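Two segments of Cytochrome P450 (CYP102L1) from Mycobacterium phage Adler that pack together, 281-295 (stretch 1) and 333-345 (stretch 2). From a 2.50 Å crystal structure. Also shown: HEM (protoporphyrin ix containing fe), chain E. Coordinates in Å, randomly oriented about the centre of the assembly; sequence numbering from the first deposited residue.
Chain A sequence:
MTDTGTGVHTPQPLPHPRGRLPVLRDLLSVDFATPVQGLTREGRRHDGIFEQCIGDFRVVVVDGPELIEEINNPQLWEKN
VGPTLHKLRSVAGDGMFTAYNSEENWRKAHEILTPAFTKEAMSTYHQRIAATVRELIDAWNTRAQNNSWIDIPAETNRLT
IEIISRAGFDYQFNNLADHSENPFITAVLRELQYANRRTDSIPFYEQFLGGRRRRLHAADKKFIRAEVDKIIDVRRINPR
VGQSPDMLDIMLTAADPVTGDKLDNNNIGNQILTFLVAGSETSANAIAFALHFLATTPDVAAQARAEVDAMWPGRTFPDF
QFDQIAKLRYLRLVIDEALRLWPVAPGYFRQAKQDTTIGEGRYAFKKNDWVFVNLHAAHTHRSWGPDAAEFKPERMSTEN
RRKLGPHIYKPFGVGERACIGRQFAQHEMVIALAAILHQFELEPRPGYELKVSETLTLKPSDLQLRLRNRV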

ATOM      1  N   GLU A 281       2.009   2.988  -4.010  1.00 49.99           N
ATOM      2  CA  GLU A 281       3.293   2.470  -3.543  1.00 54.56           C
ATOM      3  C   GLU A 281       3.129   1.151  -2.797  1.00 50.72           C
ATOM      4  O   GLU A 281       3.976   0.259  -2.916  1.00 50.02           O
ATOM      5  N   THR A 282       2.049   1.008  -2.026  1.00 46.09           N
ATOM      6  CA  THR A 282       1.816  -0.240  -1.307  1.00 44.44           C
ATOM      7  C   THR A 282       1.619  -1.402  -2.272  1.00 47.60           C
ATOM      8  O   THR A 282       2.254  -2.454  -2.134  1.00 40.89           O
ATOM      9  N   SER A 283       0.740  -1.226  -3.262  1.00 51.76           N
ATOM     10  CA  SER A 283       0.454  -2.307  -4.202  1.00 41.86           C
ATOM     11  C   SER A 283       1.657  -2.611  -5.084  1.00 42.31           C
ATOM     12  O   SER A 283       1.916  -3.775  -5.410  1.00 45.09           O
ATOM     13  N   ALA A 284       2.407  -1.579  -5.478  1.00 41.60           N
ATOM     14  CA  ALA A 284       3.540  -1.785  -6.373  1.00 40.87           C
ATOM     15  C   ALA A 284       4.657  -2.567  -5.694  1.00 48.05           C
ATOM     16  O   ALA A 284       5.262  -3.454  -6.307  1.00 48.00           O
ATOM     17  N   ASN A 285       4.950  -2.249  -4.432  1.00 48.56           N
ATOM     18  CA  ASN A 285       6.021  -2.950  -3.735  1.00 45.35           C
ATOM     19  C   ASN A 285       5.613  -4.368  -3.360  1.00 48.06           C
ATOM     20  O   ASN A 285       6.464  -5.264  -3.324  1.00 47.27           O
ATOM     21  N   ALA A 286       4.326  -4.594  -3.081  1.00 41.91           N
ATOM     22  CA  ALA A 286       3.855  -5.954  -2.840  1.00 41.39           C
ATOM     23  C   ALA A 286       4.020  -6.818  -4.085  1.00 50.85           C
ATOM     24  O   ALA A 286       4.451  -7.974  -3.995  1.00 49.37           O
ATOM     25  N   ILE A 287       3.685  -6.269  -5.257  1.00 46.06           N
ATOM     26  CA  ILE A 287       3.902  -6.988  -6.509  1.00 44.01           C
ATOM     27  C   ILE A 287       5.387  -7.252  -6.721  1.00 46.29           C
ATOM     28  O   ILE A 287       5.786  -8.342  -7.147  1.00 51.60           O
ATOM     29  N   ALA A 288       6.229  -6.258  -6.423  1.00 45.69           N
ATOM     30  CA  ALA A 288       7.668  -6.429  -6.596  1.00 45.13           C
ATOM     31  C   ALA A 288       8.210  -7.522  -5.682  1.00 49.51           C
ATOM     32  O   ALA A 288       9.098  -8.288  -6.076  1.00 46.73           O
ATOM     33  N   PHE A 289       7.687  -7.613  -4.457  1.00 48.48           N
ATOM     34  CA  PHE A 289       8.082  -8.700  -3.567  1.00 46.15           C
ATOM     35  C   PHE A 289       7.633 -10.050  -4.113  1.00 49.39           C
ATOM     36  O   PHE A 289       8.402 -11.019  -4.099  1.00 50.64           O
ATOM     37  N   ALA A 290       6.390 -10.132  -4.593  1.00 47.97           N
ATOM     38  CA  ALA A 290       5.890 -11.392  -5.131  1.00 49.30           C
ATOM     39  C   ALA A 290       6.640 -11.803  -6.390  1.00 47.11           C
ATOM     40  O   ALA A 290       6.841 -12.999  -6.624  1.00 56.50           O
ATOM     41  N   LEU A 291       7.062 -10.837  -7.208  1.00 46.28           N
ATOM     42  CA  LEU A 291       7.868 -11.167  -8.377  1.00 53.00           C
ATOM     43  C   LEU A 291       9.230 -11.715  -7.970  1.00 54.56           C
ATOM     44  O   LEU A 291       9.752 -12.634  -8.614  1.00 55.57           O
ATOM     45  N   HIS A 292       9.818 -11.169  -6.903  1.00 53.75           N
ATOM     46  CA  HIS A 292      11.101 -11.677  -6.429  1.00 53.21           C
ATOM     47  C   HIS A 292      10.976 -13.116  -5.945  1.00 55.18           C
ATOM     48  O   HIS A 292      11.778 -13.980  -6.317  1.00 59.11           O
ATOM     49  N   PHE A 293       9.972 -13.392  -5.110  1.00 49.08           N
ATOM     50  CA  PHE A 293       9.828 -14.735  -4.559  1.00 55.23           C
ATOM     51  C   PHE A 293       9.389 -15.739  -5.619  1.00 57.23           C
ATOM     52  O   PHE A 293       9.692 -16.931  -5.500  1.00 60.05           O
ATOM     53  N   LEU A 294       8.687 -15.283  -6.660  1.00 59.29           N
ATOM     54  CA  LEU A 294       8.370 -16.174  -7.773  1.00 56.08           C
ATOM     55  C   LEU A 294       9.592 -16.437  -8.642  1.00 59.73           C
ATOM     56  O   LEU A 294       9.738 -17.536  -9.187  1.00 68.46           O
ATOM     57  N   ALA A 295      10.478 -15.452  -8.781  1.00 58.93           N
ATOM     58  CA  ALA A 295      11.695 -15.626  -9.562  1.00 59.83           C
ATOM     59  C   ALA A 295      12.789 -16.365  -8.805  1.00 62.48           C
ATOM     60  O   ALA A 295      13.824 -16.683  -9.402  1.00 64.85           O
ATOM     61  N   LEU A 333      -2.580 -17.096  -2.478  1.00 52.55           N
ATOM     62  CA  LEU A 333      -1.724 -17.513  -1.372  1.00 57.54           C
ATOM     63  C   LEU A 333      -0.305 -16.988  -1.532  1.00 53.74           C
ATOM     64  O   LEU A 333       0.405 -16.813  -0.535  1.00 54.86           O
ATOM     65  N   VAL A 334       0.128 -16.735  -2.767  1.00 50.47           N
ATOM     66  CA  VAL A 334       1.455 -16.165  -2.985  1.00 53.68           C
ATOM     67  C   VAL A 334       1.496 -14.723  -2.496  1.00 53.34           C
ATOM     68  O   VAL A 334       2.438 -14.306  -1.812  1.00 54.00           O
ATOM     69  N   ILE A 335       0.468 -13.940  -2.834  1.00 54.91           N
ATOM     70  CA  ILE A 335       0.425 -12.545  -2.409  1.00 52.97           C
ATOM     71  C   ILE A 335       0.269 -12.451  -0.898  1.00 50.01           C
ATOM     72  O   ILE A 335       0.846 -11.567  -0.255  1.00 46.25           O
ATOM     73  N   ASP A 336      -0.515 -13.357  -0.307  1.00 53.23           N
ATOM     74  CA  ASP A 336      -0.698 -13.348   1.140  1.00 45.41           C
ATOM     75  C   ASP A 336       0.621 -13.604   1.858  1.00 53.37           C
ATOM     76  O   ASP A 336       0.966 -12.905   2.817  1.00 55.64           O
ATOM     77  N   GLU A 337       1.378 -14.603   1.398  1.00 52.01           N
ATOM     78  CA  GLU A 337       2.667 -14.894   2.014  1.00 57.46           C
ATOM     79  C   GLU A 337       3.658 -13.758   1.800  1.00 54.35           C
ATOM     80  O   GLU A 337       4.502 -13.502   2.666  1.00 59.89           O
ATOM     81  N   ALA A 338       3.573 -13.067   0.660  1.00 52.47           N
ATOM     82  CA  ALA A 338       4.418 -11.897   0.446  1.00 56.77           C
ATOM     83  C   ALA A 338       4.054 -10.776   1.410  1.00 53.11           C
ATOM     84  O   ALA A 338       4.939 -10.122   1.975  1.00 47.41           O
ATOM     85  N   LEU A 339       2.755 -10.543   1.616  1.00 50.77           N
ATOM     86  CA  LEU A 339       2.318  -9.522   2.558  1.00 48.95           C
ATOM     87  C   LEU A 339       2.571  -9.922   4.003  1.00 56.51           C
ATOM     88  O   LEU A 339       2.550  -9.057   4.885  1.00 50.22           O
ATOM     89  N   ARG A 340       2.802 -11.208   4.270  1.00 53.27           N
ATOM     90  CA  ARG A 340       3.191 -11.624   5.611  1.00 52.04           C
ATOM     91  C   ARG A 340       4.685 -11.417   5.828  1.00 54.68           C
ATOM     92  O   ARG A 340       5.098 -10.692   6.740  1.00 56.32           O
ATOM     93  N   LEU A 341       5.511 -12.042   4.985  1.00 50.00           N
ATOM     94  CA  LEU A 341       6.955 -11.969   5.174  1.00 55.58           C
ATOM     95  C   LEU A 341       7.467 -10.538   5.068  1.00 54.59           C
ATOM     96  O   LEU A 341       8.425 -10.169   5.758  1.00 55.89           O
ATOM     97  N   TRP A 342       6.843  -9.719   4.225  1.00 53.55           N
ATOM     98  CA  TRP A 342       7.231  -8.319   4.069  1.00 56.89           C
ATOM     99  C   TRP A 342       5.986  -7.476   3.858  1.00 46.25           C
ATOM    100  O   TRP A 342       5.601  -7.182   2.719  1.00 52.53           O
ATOM    101  N   PRO A 343       5.333  -7.054   4.938  1.00 51.24           N
ATOM    102  CA  PRO A 343       4.163  -6.183   4.787  1.00 50.31           C
ATOM    103  C   PRO A 343       4.580  -4.787   4.366  1.00 50.57           C
ATOM    104  O   PRO A 343       5.254  -4.084   5.125  1.00 52.67           O
ATOM    105  N   VAL A 344       4.200  -4.387   3.148  1.00 46.40           N
ATOM    106  CA  VAL A 344       4.621  -3.092   2.623  1.00 43.71           C
ATOM    107  C   VAL A 344       4.156  -1.965   3.534  1.00 46.83           C
ATOM    108  O   VAL A 344       4.844  -0.949   3.675  1.00 47.68           O
ATOM    109  N   ALA A 345       2.999  -2.122   4.167  1.00 44.45           N
ATOM    110  CA  ALA A 345       2.624  -1.256   5.275  1.00 39.78           C
ATOM    111  C   ALA A 345       3.085  -1.933   6.559  1.00 45.67           C
ATOM    112  O   ALA A 345       2.346  -2.744   7.134  1.00 40.37           O
TER

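Two helical segments cross at 107°, their axes 9.1 Å apart at closest approach, and no hydrogen bond joins them; the contact is apolar. Val334 (chi1 t) points toward stretch 1, and its CG1 lies 4.1 Å from CD2 of Leu294, whose side chain leaves sideways but ends nearer. Glu337 turns sideways and instead serves its own helix: its OE2 forms a salt bridge with Arg340 NH2 at 2.7 Å, while Arg340 NE donates to OE1. Ala338 faces Ala290, CB to CB 4.4 Å; two methyls allow the backbones to approach, with CA atoms 5.8 Å apart. Leu339 (m, t) starts sideways, yet its CD2 reaches Ala286 CB at 3.8 Å. Leu341 (t, p) sets CD2 3.6 Å from Phe293 CZ.

Trp342, the first residue to leave helical geometry, has chi1 m. Its CB sits over one face of the Phe289 ring, 3.7 Å from the centroid, a CH-pi contact; the two ring planes are nearly parallel but slid apart. Phe293 CZ meets the indole edge, 4.0 Å from Trp342 CD1.

Pro343 points away. Val344 (m) is the most covered residue: its compact branches let CG1 approach Ala286 N (3.4 Å) and CG2 approach Thr282 O (3.3 Å), while CG2 also lies 3.7 Å from heme CMB. Ala345 CB, directed sideways, lies 3.7 Å from heme CMA.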

ATOM      1  CB  GLU A 281       3.990   3.506  -2.663  1.00 59.43           C
ATOM      2  CG  GLU A 281       5.467   3.220  -2.438  1.00 58.21           C
ATOM      3  CD  GLU A 281       6.195   4.368  -1.769  1.00 70.26           C
ATOM      4  OE1 GLU A 281       5.523   5.322  -1.322  1.00 71.67           O
ATOM      5  OE2 GLU A 281       7.440   4.319  -1.694  1.00 76.49           O
ATOM      6  CB  THR A 282       0.602  -0.101  -0.386  1.00 50.83           C
ATOM      7  OG1 THR A 282      -0.524   0.360  -1.143  1.00 55.89           O
ATOM      8  CG2 THR A 282       0.891   0.876   0.741  1.00 42.58           C
ATOM      9  CB  SER A 283      -0.758  -1.947  -5.060  1.00 48.91           C
ATOM     10  OG  SER A 283      -1.887  -1.666  -4.254  1.00 57.46           O
ATOM     11  CB  ALA A 284       4.063  -0.441  -6.872  1.00 43.38           C
ATOM     12  CB  ASN A 285       6.443  -2.162  -2.498  1.00 45.68           C
ATOM     13  CG  ASN A 285       7.009  -0.801  -2.847  1.00 50.04           C
ATOM     14  OD1 ASN A 285       7.473  -0.579  -3.966  1.00 52.53           O
ATOM     15  ND2 ASN A 285       6.974   0.120  -1.891  1.00 54.64           N
ATOM     16  CB  ALA A 286       2.395  -5.936  -2.388  1.00 39.16           C
ATOM     17  CB  ILE A 287       3.292  -6.202  -7.687  1.00 39.80           C
ATOM     18  CG1 ILE A 287       1.769  -6.162  -7.576  1.00 38.12           C
ATOM     19  CG2 ILE A 287       3.714  -6.807  -9.016  1.00 39.72           C
ATOM     20  CD1 ILE A 287       1.118  -5.163  -8.509  1.00 37.00           C
ATOM     21  CB  ALA A 288       8.387  -5.104  -6.341  1.00 40.98           C
ATOM     22  CB  PHE A 289       7.509  -8.479  -2.165  1.00 46.37           C
ATOM     23  CG  PHE A 289       8.360  -7.609  -1.284  1.00 43.84           C
ATOM     24  CD1 PHE A 289       9.616  -8.032  -0.878  1.00 50.37           C
ATOM     25  CD2 PHE A 289       7.893  -6.384  -0.836  1.00 47.02           C
ATOM     26  CE1 PHE A 289      10.400  -7.239  -0.058  1.00 50.47           C
ATOM     27  CE2 PHE A 289       8.671  -5.585  -0.017  1.00 45.40           C
ATOM     28  CZ  PHE A 289       9.926  -6.013   0.372  1.00 53.27           C
ATOM     29  CB  ALA A 290       4.391 -11.289  -5.411  1.00 44.53           C
ATOM     30  CB  LEU A 291       8.027  -9.939  -9.275  1.00 42.80           C
ATOM     31  CG  LEU A 291       6.795  -9.573 -10.103  1.00 48.00           C
ATOM     32  CD1 LEU A 291       7.053  -8.329 -10.938  1.00 48.69           C
ATOM     33  CD2 LEU A 291       6.396 -10.740 -10.984  1.00 45.77           C
ATOM     34  CB  HIS A 292      11.643 -10.790  -5.309  1.00 49.15           C
ATOM     35  CG  HIS A 292      12.737 -11.436  -4.516  1.00 55.96           C
ATOM     36  ND1 HIS A 292      14.029 -11.544  -4.983  1.00 53.87           N
ATOM     37  CD2 HIS A 292      12.726 -12.027  -3.299  1.00 52.86           C
ATOM     38  CE1 HIS A 292      14.769 -12.163  -4.081  1.00 49.92           C
ATOM     39  NE2 HIS A 292      14.003 -12.468  -3.050  1.00 50.34           N
ATOM     40  CB  PHE A 293       8.851 -14.712  -3.384  1.00 56.56           C
ATOM     41  CG  PHE A 293       9.431 -14.121  -2.127  1.00 54.83           C
ATOM     42  CD1 PHE A 293      10.668 -14.535  -1.659  1.00 57.21           C
ATOM     43  CD2 PHE A 293       8.748 -13.142  -1.422  1.00 57.59           C
ATOM     44  CE1 PHE A 293      11.209 -13.994  -0.506  1.00 54.46           C
ATOM     45  CE2 PHE A 293       9.284 -12.595  -0.267  1.00 55.89           C
ATOM     46  CZ  PHE A 293      10.516 -13.020   0.190  1.00 54.67           C
ATOM     47  CB  LEU A 294       7.237 -15.589  -8.618  1.00 55.01           C
ATOM     48  CG  LEU A 294       5.826 -15.618  -8.029  1.00 55.17           C
ATOM     49  CD1 LEU A 294       4.877 -14.799  -8.891  1.00 49.88           C
ATOM     50  CD2 LEU A 294       5.322 -17.045  -7.885  1.00 58.56           C
ATOM     51  CB  ALA A 295      12.227 -14.265 -10.020  1.00 53.59           C
ATOM     52  CB  LEU A 333      -1.714 -19.039  -1.255  1.00 55.18           C
ATOM     53  CG  LEU A 333      -3.028 -19.698  -0.833  1.00 57.42           C
ATOM     54  CD1 LEU A 333      -2.831 -21.191  -0.623  1.00 55.86           C
ATOM     55  CD2 LEU A 333      -3.579 -19.043   0.423  1.00 42.90           C
ATOM     56  CB  VAL A 334       1.851 -16.270  -4.469  1.00 51.64           C
ATOM     57  CG1 VAL A 334       3.187 -15.587  -4.715  1.00 49.92           C
ATOM     58  CG2 VAL A 334       1.911 -17.725  -4.901  1.00 54.83           C
ATOM     59  CB  ILE A 335      -0.705 -11.798  -3.138  1.00 44.99           C
ATOM     60  CG1 ILE A 335      -0.589 -11.999  -4.646  1.00 48.11           C
ATOM     61  CG2 ILE A 335      -0.662 -10.318  -2.801  1.00 56.27           C
ATOM     62  CD1 ILE A 335      -1.649 -11.273  -5.434  1.00 45.06           C
ATOM     63  CB  ASP A 336      -1.745 -14.386   1.542  1.00 50.47           C
ATOM     64  CG  ASP A 336      -3.146 -13.991   1.128  1.00 52.75           C
ATOM     65  OD1 ASP A 336      -3.315 -12.877   0.590  1.00 60.26           O
ATOM     66  OD2 ASP A 336      -4.080 -14.792   1.342  1.00 59.07           O
ATOM     67  CB  GLU A 337       3.225 -16.210   1.466  1.00 55.42           C
ATOM     68  CG  GLU A 337       4.552 -16.646   2.080  1.00 54.81           C
ATOM     69  CD  GLU A 337       4.424 -17.128   3.518  1.00 62.34           C
ATOM     70  OE1 GLU A 337       3.296 -17.152   4.056  1.00 61.14           O
ATOM     71  OE2 GLU A 337       5.462 -17.489   4.113  1.00 64.19           O
ATOM     72  CB  ALA A 338       4.305 -11.420  -1.002  1.00 39.98           C
ATOM     73  CB  LEU A 339       0.834  -9.214   2.350  1.00 39.47           C
ATOM     74  CG  LEU A 339       0.512  -8.433   1.075  1.00 42.75           C
ATOM     75  CD1 LEU A 339      -0.986  -8.210   0.939  1.00 40.30           C
ATOM     76  CD2 LEU A 339       1.258  -7.107   1.067  1.00 39.26           C
ATOM     77  CB  ARG A 340       2.815 -13.088   5.850  1.00 54.22           C
ATOM     78  CG  ARG A 340       3.068 -13.553   7.277  1.00 58.40           C
ATOM     79  CD  ARG A 340       3.062 -15.067   7.396  1.00 53.40           C
ATOM     80  NE  ARG A 340       4.173 -15.676   6.673  1.00 56.50           N
ATOM     81  CZ  ARG A 340       5.402 -15.803   7.162  1.00 56.94           C
ATOM     82  NH1 ARG A 340       5.682 -15.360   8.381  1.00 56.61           N
ATOM     83  NH2 ARG A 340       6.353 -16.369   6.435  1.00 57.32           N
ATOM     84  CB  LEU A 341       7.663 -12.867   4.159  1.00 52.48           C
ATOM     85  CG  LEU A 341       9.049 -13.368   4.567  1.00 59.72           C
ATOM     86  CD1 LEU A 341       8.968 -14.117   5.888  1.00 53.51           C
ATOM     87  CD2 LEU A 341       9.641 -14.254   3.484  1.00 56.83           C
ATOM     88  CB  TRP A 342       8.218  -8.138   2.914  1.00 49.70           C
ATOM     89  CG  TRP A 342       9.545  -8.766   3.181  1.00 55.10           C
ATOM     90  CD1 TRP A 342       9.986  -9.974   2.725  1.00 57.16           C
ATOM     91  CD2 TRP A 342      10.604  -8.227   3.979  1.00 56.30           C
ATOM     92  NE1 TRP A 342      11.258 -10.216   3.185  1.00 59.83           N
ATOM     93  CE2 TRP A 342      11.660  -9.159   3.958  1.00 55.38           C
ATOM     94  CE3 TRP A 342      10.762  -7.044   4.708  1.00 54.43           C
ATOM     95  CZ2 TRP A 342      12.858  -8.947   4.638  1.00 49.05           C
ATOM     96  CZ3 TRP A 342      11.954  -6.834   5.384  1.00 54.68           C
ATOM     97  CH2 TRP A 342      12.986  -7.782   5.342  1.00 47.88           C
ATOM     98  CB  PRO A 343       3.521  -6.195   6.181  1.00 47.01           C
ATOM     99  CG  PRO A 343       4.600  -6.665   7.126  1.00 51.37           C
ATOM    100  CD  PRO A 343       5.790  -7.141   6.335  1.00 44.08           C
ATOM    101  CB  VAL A 344       4.118  -2.909   1.178  1.00 54.50           C
ATOM    102  CG1 VAL A 344       4.804  -3.905   0.257  1.00 45.67           C
ATOM    103  CG2 VAL A 344       2.608  -3.072   1.107  1.00 47.24           C
ATOM    104  CB  ALA A 345       1.118  -0.998   5.293  1.00 42.69           C
TER
HETATM  105  CHA HEM E 501      -5.479   2.390   4.972  1.00 46.16           C
HETATM  106  CHB HEM E 501      -2.311  -1.069   3.701  1.00 48.28           C
HETATM  107  CHC HEM E 501      -3.659  -0.591  -0.949  1.00 46.27           C
HETATM  108  CHD HEM E 501      -6.242   3.346   0.256  1.00 41.66           C
HETATM  109  C1A HEM E 501      -4.524   1.396   5.055  1.00 43.26           C
HETATM  110  C2A HEM E 501      -3.912   0.871   6.262  1.00 48.03           C
HETATM  111  C3A HEM E 501      -3.042  -0.077   5.910  1.00 44.22           C
HETATM  112  C4A HEM E 501      -3.063  -0.200   4.466  1.00 45.94           C
HETATM  113  CMA HEM E 501      -2.167  -0.896   6.881  1.00 42.76           C
HETATM  114  CAA HEM E 501      -4.198   1.326   7.710  1.00 42.25           C
HETATM  115  CBA HEM E 501      -3.303   2.521   8.028  1.00 45.18           C
HETATM  116  CGA HEM E 501      -3.408   2.893   9.484  1.00 51.00           C
HETATM  117  O1A HEM E 501      -4.070   2.152  10.258  1.00 51.99           O
HETATM  118  O2A HEM E 501      -2.825   3.937   9.875  1.00 42.86           O
HETATM  119  C1B HEM E 501      -2.441  -1.282   2.341  1.00 48.92           C
HETATM  120  C2B HEM E 501      -1.811  -2.345   1.584  1.00 54.61           C
HETATM  121  C3B HEM E 501      -2.182  -2.217   0.293  1.00 48.98           C
HETATM  122  C4B HEM E 501      -3.059  -1.064   0.202  1.00 51.71           C
HETATM  123  CMB HEM E 501      -0.886  -3.406   2.224  1.00 37.77           C
HETATM  124  CAB HEM E 501      -1.804  -3.075  -0.943  1.00 48.91           C
HETATM  125  CBB HEM E 501      -0.977  -4.128  -0.927  1.00 49.45           C
HETATM  126  C1C HEM E 501      -4.502   0.499  -1.043  1.00 43.20           C
HETATM  127  C2C HEM E 501      -5.197   0.956  -2.229  1.00 53.44           C
HETATM  128  C3C HEM E 501      -5.910   2.039  -1.915  1.00 49.43           C
HETATM  129  C4C HEM E 501      -5.700   2.320  -0.500  1.00 43.63           C
HETATM  130  CMC HEM E 501      -5.131   0.315  -3.633  1.00 42.38           C
HETATM  131  CAC HEM E 501      -6.783   2.804  -2.939  1.00 47.73           C
HETATM  132  CBC HEM E 501      -7.523   3.869  -2.614  1.00 54.44           C
HETATM  133  C1D HEM E 501      -6.274   3.432   1.635  1.00 45.12           C
HETATM  134  C2D HEM E 501      -6.961   4.442   2.420  1.00 44.80           C
HETATM  135  C3D HEM E 501      -6.752   4.178   3.715  1.00 40.40           C
HETATM  136  C4D HEM E 501      -5.924   2.991   3.809  1.00 42.97           C
HETATM  137  CMD HEM E 501      -7.787   5.619   1.856  1.00 33.94           C
HETATM  138  CAD HEM E 501      -7.297   4.994   4.911  1.00 40.48           C
HETATM  139  CBD HEM E 501      -8.714   4.542   5.248  1.00 32.48           C
HETATM  140  CGD HEM E 501      -9.213   5.269   6.472  1.00 45.02           C
HETATM  141  O1D HEM E 501     -10.448   5.491   6.576  1.00 44.89           O
HETATM  142  O2D HEM E 501      -8.380   5.634   7.343  1.00 43.81           O
HETATM  143  NA  HEM E 501      -3.976   0.717   3.982  1.00 49.98           N
HETATM  144  NB  HEM E 501      -3.193  -0.524   1.467  1.00 48.44           N
HETATM  145  NC  HEM E 501      -4.835   1.356  -0.012  1.00 47.62           N
HETATM  146  ND  HEM E 501      -5.655   2.566   2.519  1.00 45.97           N
HETATM  147 FE   HEM E 501      -4.302   1.114   1.965  1.00 54.90          FE